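Local coordinates for protein 3-phytase (Klebsiella pneumoniae, PDB 2WNH) that probably removes phosphate from inositol hexakisphosphate (phytate) as a 3-phytase of the histidine acid phosphatase family, at residues B[107-112]-B[116-121]; B[158-163]-B[245-250]. The protein carries 3 engineered substitutions. All blocks are in the same frame, centred on the assembly; numbering follows the deposited sequence.

Contact 1 (B[107-112]-B[116-121])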
ATOM      1  N   ALA B 107       2.570  20.493  -6.651  1.00 13.75           N
ATOM      2  CA  ALA B 107       3.533  19.383  -6.530  1.00 13.80           C
ATOM      3  C   ALA B 107       3.938  19.112  -5.089  1.00 13.21           C
ATOM      4  O   ALA B 107       4.048  17.940  -4.690  1.00 13.52           O
ATOM      5  CB  ALA B 107       4.772  19.625  -7.413  1.00 13.67           C
ATOM      6  N   LEU B 108       4.152  20.165  -4.294  1.00 13.44           N
ATOM      7  CA  LEU B 108       4.591  19.961  -2.916  1.00 12.58           C
ATOM      8  C   LEU B 108       3.539  19.245  -2.092  1.00 12.96           C
ATOM      9  O   LEU B 108       3.897  18.323  -1.360  1.00 14.23           O
ATOM     10  CB  LEU B 108       4.909  21.295  -2.221  1.00 13.51           C
ATOM     11  CG  LEU B 108       6.270  21.858  -2.654  1.00 13.61           C
ATOM     12  CD1 LEU B 108       6.474  23.335  -2.239  1.00 13.91           C
ATOM     13  CD2 LEU B 108       7.438  21.025  -2.084  1.00 14.45           C
ATOM     14  N   VAL B 109       2.264  19.630  -2.238  1.00 12.48           N
ATOM     15  CA  VAL B 109       1.201  18.980  -1.434  1.00 13.30           C
ATOM     16  C   VAL B 109       0.776  17.625  -2.022  1.00 14.11           C
ATOM     17  O   VAL B 109       0.359  16.722  -1.285  1.00 14.16           O
ATOM     18  CB  VAL B 109      -0.001  19.913  -1.137  1.00 13.57           C
ATOM     19  CG1 VAL B 109       0.420  20.994  -0.150  1.00 15.02           C
ATOM     20  CG2 VAL B 109      -0.557  20.530  -2.437  1.00 15.47           C
ATOM     21  N   ASP B 110       0.905  17.490  -3.345  1.00 13.68           N
ATOM     22  CA  ASP B 110       0.754  16.198  -4.057  1.00 13.68           C
ATOM     23  C   ASP B 110       1.704  15.142  -3.452  1.00 13.85           C
ATOM     24  O   ASP B 110       1.297  14.015  -3.173  1.00 14.13           O
ATOM     25  CB  ASP B 110       1.089  16.433  -5.553  1.00 12.51           C
ATOM     26  CG  ASP B 110       0.459  15.402  -6.506  1.00 15.81           C
ATOM     27  OD1 ASP B 110      -0.244  14.452  -6.095  1.00 13.85           O
ATOM     28  OD2 ASP B 110       0.678  15.574  -7.726  1.00 16.12           O
ATOM     29  N   GLY B 111       2.954  15.530  -3.201  1.00 13.15           N
ATOM     30  CA  GLY B 111       3.941  14.654  -2.569  1.00 13.53           C
ATOM     31  C   GLY B 111       3.703  14.475  -1.075  1.00 13.15           C
ATOM     32  O   GLY B 111       3.741  13.350  -0.538  1.00 13.19           O
ATOM     33  N   ALA B 112       3.479  15.591  -0.389  1.00 12.44           N
ATOM     34  CA  ALA B 112       3.386  15.567   1.088  1.00 11.93           C
ATOM     35  C   ALA B 112       2.163  14.824   1.589  1.00 11.96           C
ATOM     36  O   ALA B 112       2.227  14.232   2.660  1.00 14.85           O
ATOM     37  CB  ALA B 112       3.426  16.992   1.678  1.00 13.38           C
ATOM     38  N   CYS B 116      -4.473  12.970  -1.550  1.00 12.61           N
ATOM     39  CA  CYS B 116      -5.399  13.710  -0.681  1.00 13.51           C
ATOM     40  C   CYS B 116      -6.178  14.881  -1.330  1.00 13.94           C
ATOM     41  O   CYS B 116      -7.015  15.518  -0.663  1.00 14.40           O
ATOM     42  CB  CYS B 116      -4.660  14.190   0.588  1.00 13.58           C
ATOM     43  SG  CYS B 116      -4.121  12.819   1.600  0.70 11.52           S
ATOM     44  N   GLY B 117      -5.922  15.161  -2.600  1.00 13.96           N
ATOM     45  CA  GLY B 117      -6.546  16.316  -3.297  1.00 14.60           C
ATOM     46  C   GLY B 117      -6.466  17.634  -2.528  1.00 16.14           C
ATOM     47  O   GLY B 117      -7.469  18.346  -2.405  1.00 16.09           O
ATOM     48  N   VAL B 118      -5.284  17.946  -1.994  1.00 15.15           N
ATOM     49  CA  VAL B 118      -5.068  19.193  -1.250  1.00 15.08           C
ATOM     50  C   VAL B 118      -5.022  20.363  -2.234  1.00 16.03           C
ATOM     51  O   VAL B 118      -4.289  20.319  -3.237  1.00 15.15           O
ATOM     52  CB  VAL B 118      -3.798  19.134  -0.384  1.00 14.51           C
ATOM     53  CG1 VAL B 118      -3.619  20.449   0.394  1.00 15.44           C
ATOM     54  CG2 VAL B 118      -3.897  17.945   0.602  1.00 15.32           C
ATOM     55  N   ALA B 119      -5.842  21.378  -1.963  1.00 17.02           N
ATOM     56  CA  ALA B 119      -5.888  22.576  -2.815  1.00 17.98           C
ATOM     57  C   ALA B 119      -4.861  23.621  -2.401  1.00 17.89           C
ATOM     58  O   ALA B 119      -4.293  23.582  -1.290  1.00 19.82           O
ATOM     59  CB  ALA B 119      -7.293  23.183  -2.825  1.00 18.63           C
ATOM     60  N   ILE B 120      -4.605  24.550  -3.313  1.00 17.70           N
ATOM     61  CA  ILE B 120      -3.707  25.660  -3.039  1.00 17.58           C
ATOM     62  C   ILE B 120      -4.486  26.973  -3.235  1.00 18.14           C
ATOM     63  O   ILE B 120      -5.636  26.968  -3.730  1.00 19.97           O
ATOM     64  CB  ILE B 120      -2.431  25.610  -3.941  1.00 19.01           C
ATOM     65  CG1 ILE B 120      -2.823  25.717  -5.419  1.00 21.09           C
ATOM     66  CG2 ILE B 120      -1.638  24.325  -3.653  1.00 18.13           C
ATOM     67  CD1 ILE B 120      -1.772  26.375  -6.272  1.00 20.97           C
ATOM     68  N   HIS B 121      -3.885  28.089  -2.832  1.00 17.77           N
ATOM     69  CA  HIS B 121      -4.541  29.401  -2.967  1.00 16.86           C
ATOM     70  C   HIS B 121      -3.609  30.388  -3.670  1.00 16.54           C
ATOM     71  O   HIS B 121      -2.387  30.310  -3.522  1.00 17.31           O
ATOM     72  CB  HIS B 121      -4.952  29.948  -1.597  1.00 17.34           C
ATOM     73  CG  HIS B 121      -5.661  28.940  -0.747  1.00 19.34           C
ATOM     74  ND1 HIS B 121      -7.029  28.780  -0.760  1.00 25.98           N
ATOM     75  CD2 HIS B 121      -5.178  27.998   0.100  1.00 19.96           C
ATOM     76  CE1 HIS B 121      -7.364  27.799   0.064  1.00 21.74           C
ATOM     77  NE2 HIS B 121      -6.262  27.320   0.609  1.00 23.74           N
TER
HETATM   78  O   HOH W   1      -2.732  15.933  -2.225  1.00 15.86           O
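V109 and V118 pack against each other at their branching carbons, where the chain folds back on helix 99-112 in the alpha/beta part of the histidine acid phosphatase fold. The helix ends, and the loop segment 116-121 returns along its side toward strand 91-95. The apolar contact is small and centred on V109: its CB lies 3.9 Å from V118 CB, and the two side chains cross at about a right angle. V118 CG1, anti to its own backbone N (chi1 -179°), is thereby swung over the base of the V109 fork, 4.0 Å from V109 CB. The other methyl, V109 CG2, sits near V118 O (3.8 Å) and 4.1 Å from I120 CG2. V109 also packs on I91 and V93, and I120 touches V93 as well, so this helix residue touches both the loop and the strand. Covalent and polar ties frame this patch. C116 is bonded to C85 through a disulfide, while H121 pairs with V93 and A95 by backbone hydrogen bonds. The second subunit reaches this patch too: D110 OD2 is hydrogen-bonded to its H59, and G117 N to its N221. Between the two backbones the bridge is a single water, which accepts from V118 N at 3.3 Å and gives a weak bond to V109 O, also at 3.3 Å.

Contact 2 (B[158-163]-B[245-250])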
ATOM      1  N   ALA B 158      34.949  47.216 -14.119  1.00 31.52           N
ATOM      2  CA  ALA B 158      36.067  46.681 -14.904  1.00 31.09           C
ATOM      3  C   ALA B 158      36.889  45.700 -14.083  1.00 30.77           C
ATOM      4  O   ALA B 158      37.318  44.662 -14.597  1.00 30.31           O
ATOM      5  CB  ALA B 158      36.969  47.820 -15.413  1.00 32.03           C
ATOM      6  N   GLN B 159      37.123  46.039 -12.815  1.00 30.96           N
ATOM      7  CA  GLN B 159      37.878  45.181 -11.914  1.00 32.56           C
ATOM      8  C   GLN B 159      37.109  43.887 -11.581  1.00 32.37           C
ATOM      9  O   GLN B 159      37.703  42.807 -11.503  1.00 31.76           O
ATOM     10  CB  GLN B 159      38.226  45.944 -10.640  1.00 34.19           C
ATOM     11  CG  GLN B 159      39.247  45.274  -9.744  1.00 39.31           C
ATOM     12  CD  GLN B 159      39.788  46.213  -8.664  1.00 46.64           C
ATOM     13  OE1 GLN B 159      40.117  45.777  -7.557  1.00 50.76           O
ATOM     14  NE2 GLN B 159      39.879  47.506  -8.983  1.00 48.08           N
ATOM     15  N   ARG B 160      35.793  44.005 -11.380  1.00 31.44           N
ATOM     16  CA  ARG B 160      34.947  42.821 -11.151  1.00 30.32           C
ATOM     17  C   ARG B 160      34.974  41.884 -12.376  1.00 29.27           C
ATOM     18  O   ARG B 160      35.083  40.661 -12.226  1.00 29.07           O
ATOM     19  CB  ARG B 160      33.503  43.226 -10.820  1.00 29.23           C
ATOM     20  CG  ARG B 160      33.265  43.775  -9.409  1.00 29.07           C
ATOM     21  CD  ARG B 160      31.759  43.993  -9.181  1.00 24.34           C
ATOM     22  NE  ARG B 160      31.428  44.505  -7.847  1.00 27.65           N
ATOM     23  CZ  ARG B 160      31.168  43.747  -6.776  1.00 28.23           C
ATOM     24  NH1 ARG B 160      31.217  42.413  -6.846  1.00 27.01           N
ATOM     25  NH2 ARG B 160      30.867  44.324  -5.617  1.00 25.75           N
ATOM     26  N   ARG B 161      34.876  42.471 -13.573  1.00 28.88           N
ATOM     27  CA  ARG B 161      34.884  41.720 -14.834  1.00 29.33           C
ATOM     28  C   ARG B 161      36.199  40.986 -15.039  1.00 30.01           C
ATOM     29  O   ARG B 161      36.214  39.819 -15.468  1.00 29.61           O
ATOM     30  CB  ARG B 161      34.616  42.650 -16.016  1.00 29.21           C
ATOM     31  CG  ARG B 161      34.386  41.952 -17.353  1.00 29.53           C
ATOM     32  CD  ARG B 161      34.314  42.984 -18.453  1.00 34.28           C
ATOM     33  NE  ARG B 161      34.063  42.411 -19.773  1.00 39.18           N
ATOM     34  CZ  ARG B 161      34.425  42.992 -20.920  1.00 41.41           C
ATOM     35  NH1 ARG B 161      35.077  44.152 -20.906  1.00 41.46           N
ATOM     36  NH2 ARG B 161      34.154  42.410 -22.086  1.00 41.22           N
ATOM     37  N   GLN B 162      37.304  41.666 -14.724  1.00 30.11           N
ATOM     38  CA  GLN B 162      38.629  41.060 -14.820  1.00 31.00           C
ATOM     39  C   GLN B 162      38.795  39.916 -13.824  1.00 30.03           C
ATOM     40  O   GLN B 162      39.366  38.876 -14.165  1.00 29.53           O
ATOM     41  CB  GLN B 162      39.742  42.116 -14.643  1.00 31.88           C
ATOM     42  CG  GLN B 162      41.182  41.563 -14.794  1.00 37.26           C
ATOM     43  CD  GLN B 162      41.439  40.880 -16.155  1.00 42.43           C
ATOM     44  OE1 GLN B 162      42.001  39.779 -16.217  1.00 45.64           O
ATOM     45  NE2 GLN B 162      41.018  41.531 -17.242  1.00 43.28           N
ATOM     46  N   ALA B 163      38.280  40.105 -12.609  1.00 29.74           N
ATOM     47  CA  ALA B 163      38.372  39.092 -11.555  1.00 29.64           C
ATOM     48  C   ALA B 163      37.595  37.817 -11.906  1.00 28.70           C
ATOM     49  O   ALA B 163      37.956  36.733 -11.469  1.00 29.49           O
ATOM     50  CB  ALA B 163      37.887  39.660 -10.221  1.00 30.29           C
ATOM     51  N   LEU B 245      26.515  33.928 -11.441  1.00 20.68           N
ATOM     52  CA  LEU B 245      25.154  34.087 -10.975  1.00 20.14           C
ATOM     53  C   LEU B 245      25.172  34.736  -9.589  1.00 20.07           C
ATOM     54  O   LEU B 245      24.403  35.646  -9.333  1.00 21.53           O
ATOM     55  CB  LEU B 245      24.456  32.719 -10.991  1.00 20.56           C
ATOM     56  CG  LEU B 245      22.939  32.654 -10.827  1.00 22.24           C
ATOM     57  CD1 LEU B 245      22.188  33.461 -11.863  1.00 23.32           C
ATOM     58  CD2 LEU B 245      22.556  31.152 -10.899  1.00 20.74           C
ATOM     59  N   THR B 246      26.078  34.284  -8.726  1.00 19.68           N
ATOM     60  CA  THR B 246      26.305  34.887  -7.418  1.00 19.72           C
ATOM     61  C   THR B 246      26.659  36.361  -7.573  1.00 20.52           C
ATOM     62  O   THR B 246      26.126  37.209  -6.860  1.00 20.31           O
ATOM     63  CB  THR B 246      27.411  34.153  -6.626  1.00 20.20           C
ATOM     64  OG1 THR B 246      26.965  32.831  -6.281  1.00 21.97           O
ATOM     65  CG2 THR B 246      27.773  34.900  -5.348  1.00 20.94           C
ATOM     66  N   GLU B 247      27.561  36.663  -8.503  1.00 20.87           N
ATOM     67  CA  GLU B 247      27.961  38.065  -8.716  1.00 20.92           C
ATOM     68  C   GLU B 247      26.754  38.933  -9.114  1.00 19.90           C
ATOM     69  O   GLU B 247      26.550  40.035  -8.558  1.00 19.15           O
ATOM     70  CB  GLU B 247      29.081  38.130  -9.766  1.00 20.86           C
ATOM     71  CG  GLU B 247      29.683  39.538  -9.959  1.00 23.69           C
ATOM     72  CD  GLU B 247      30.865  39.829  -9.047  1.00 25.78           C
ATOM     73  OE1 GLU B 247      31.053  39.133  -8.031  1.00 24.83           O
ATOM     74  OE2 GLU B 247      31.628  40.780  -9.355  1.00 26.24           O
ATOM     75  N   ASN B 248      25.945  38.449 -10.062  1.00 19.96           N
ATOM     76  CA  ASN B 248      24.767  39.206 -10.476  1.00 19.44           C
ATOM     77  C   ASN B 248      23.775  39.399  -9.336  1.00 20.32           C
ATOM     78  O   ASN B 248      23.220  40.477  -9.174  1.00 19.59           O
ATOM     79  CB  ASN B 248      24.070  38.566 -11.680  1.00 19.73           C
ATOM     80  CG  ASN B 248      23.085  39.514 -12.361  1.00 22.00           C
ATOM     81  OD1 ASN B 248      21.904  39.199 -12.538  1.00 26.14           O
ATOM     82  ND2 ASN B 248      23.569  40.683 -12.745  1.00 18.63           N
ATOM     83  N   TYR B 249      23.553  38.347  -8.555  1.00 19.78           N
ATOM     84  CA  TYR B 249      22.725  38.478  -7.352  1.00 20.79           C
ATOM     85  C   TYR B 249      23.263  39.531  -6.370  1.00 20.34           C
ATOM     86  O   TYR B 249      22.499  40.365  -5.885  1.00 19.07           O
ATOM     87  CB  TYR B 249      22.535  37.122  -6.645  1.00 21.41           C
ATOM     88  CG  TYR B 249      21.308  36.413  -7.146  1.00 24.28           C
ATOM     89  CD1 TYR B 249      21.270  35.882  -8.429  1.00 26.28           C
ATOM     90  CD2 TYR B 249      20.169  36.322  -6.360  1.00 26.34           C
ATOM     91  CE1 TYR B 249      20.126  35.249  -8.914  1.00 30.79           C
ATOM     92  CE2 TYR B 249      19.016  35.691  -6.834  1.00 29.55           C
ATOM     93  CZ  TYR B 249      19.002  35.169  -8.103  1.00 28.74           C
ATOM     94  OH  TYR B 249      17.876  34.545  -8.568  1.00 33.10           O
ATOM     95  N   ASP B 250      24.560  39.484  -6.070  1.00 19.61           N
ATOM     96  CA  ASP B 250      25.165  40.466  -5.168  1.00 20.62           C
ATOM     97  C   ASP B 250      24.783  41.883  -5.583  1.00 20.43           C
ATOM     98  O   ASP B 250      24.575  42.740  -4.729  1.00 20.91           O
ATOM     99  CB  ASP B 250      26.687  40.349  -5.150  1.00 20.13           C
ATOM    100  CG  ASP B 250      27.187  39.130  -4.409  1.00 23.55           C
ATOM    101  OD1 ASP B 250      26.425  38.505  -3.613  1.00 20.62           O
ATOM    102  OD2 ASP B 250      28.381  38.786  -4.626  1.00 24.25           O
TER
HETATM  103  O   HOH W   2      34.185  39.997  -9.566  1.00 27.42           O
HETATM  104  O   HOH W   3      30.331  40.756  -4.712  1.00 29.86           O
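R160 stretches from helix 157-163 toward E247 on helix 243-250 and meets the carboxylate with the edge of its guanidinium. The bond from R160 NH1 to E247 OE2 is 3.0 Å long and nearly straight, 168° at the hydrogen. It lies close to the guanidinium plane but comes down on OE2 from above the carboxylate, and the two flat groups are turned 66° apart. The arginine chain runs extended from CG to NE, whereas the glutamate bends at chi2 (90°), which lays OE2 alongside the aliphatic stem, 3.2 Å from R160 CD. Such an interhelical salt bridge joins two helices of the helical part of this histidine acid phosphatase whose backbones stay well apart. R160 NE and NH2 are hydrogen-bonded to the backbone oxygens of A154 and K153, which limits the rotation of the guanidinium. One water bridges R160 O to E247 OE2, giving this oxygen a second donor at 2.7 Å. Another accepts from R160 NH1 and donates to D250 OD2, 2.8 Å from each; D250 also forms a salt bridge with R312. A bound sodium ion sits about 4 Å from the E247 side chain, and its positive charge, with that of R160, probably favours the ionised carboxylate.

From the N terminus the chain runs through strand 14-24, helices 32-42 and 58-77 and strand 91-95 before helix 99-112. Contact 1 closes a short loop, with three residues between its segments, at the end of that helix and ties it to the returning loop. Contact 2 opens further on and closes a loop of 81 residues, which includes helices 165-175 and 204-219 and the small two-stranded sheet, before helix 243-250 comes back to helix 157-163. The loops follow in series and neither nest nor cross. Their centres lie 39 Å apart on opposite sides of the chain's centre: contact 1 beside the large mixed sheet, contact 2 among helices.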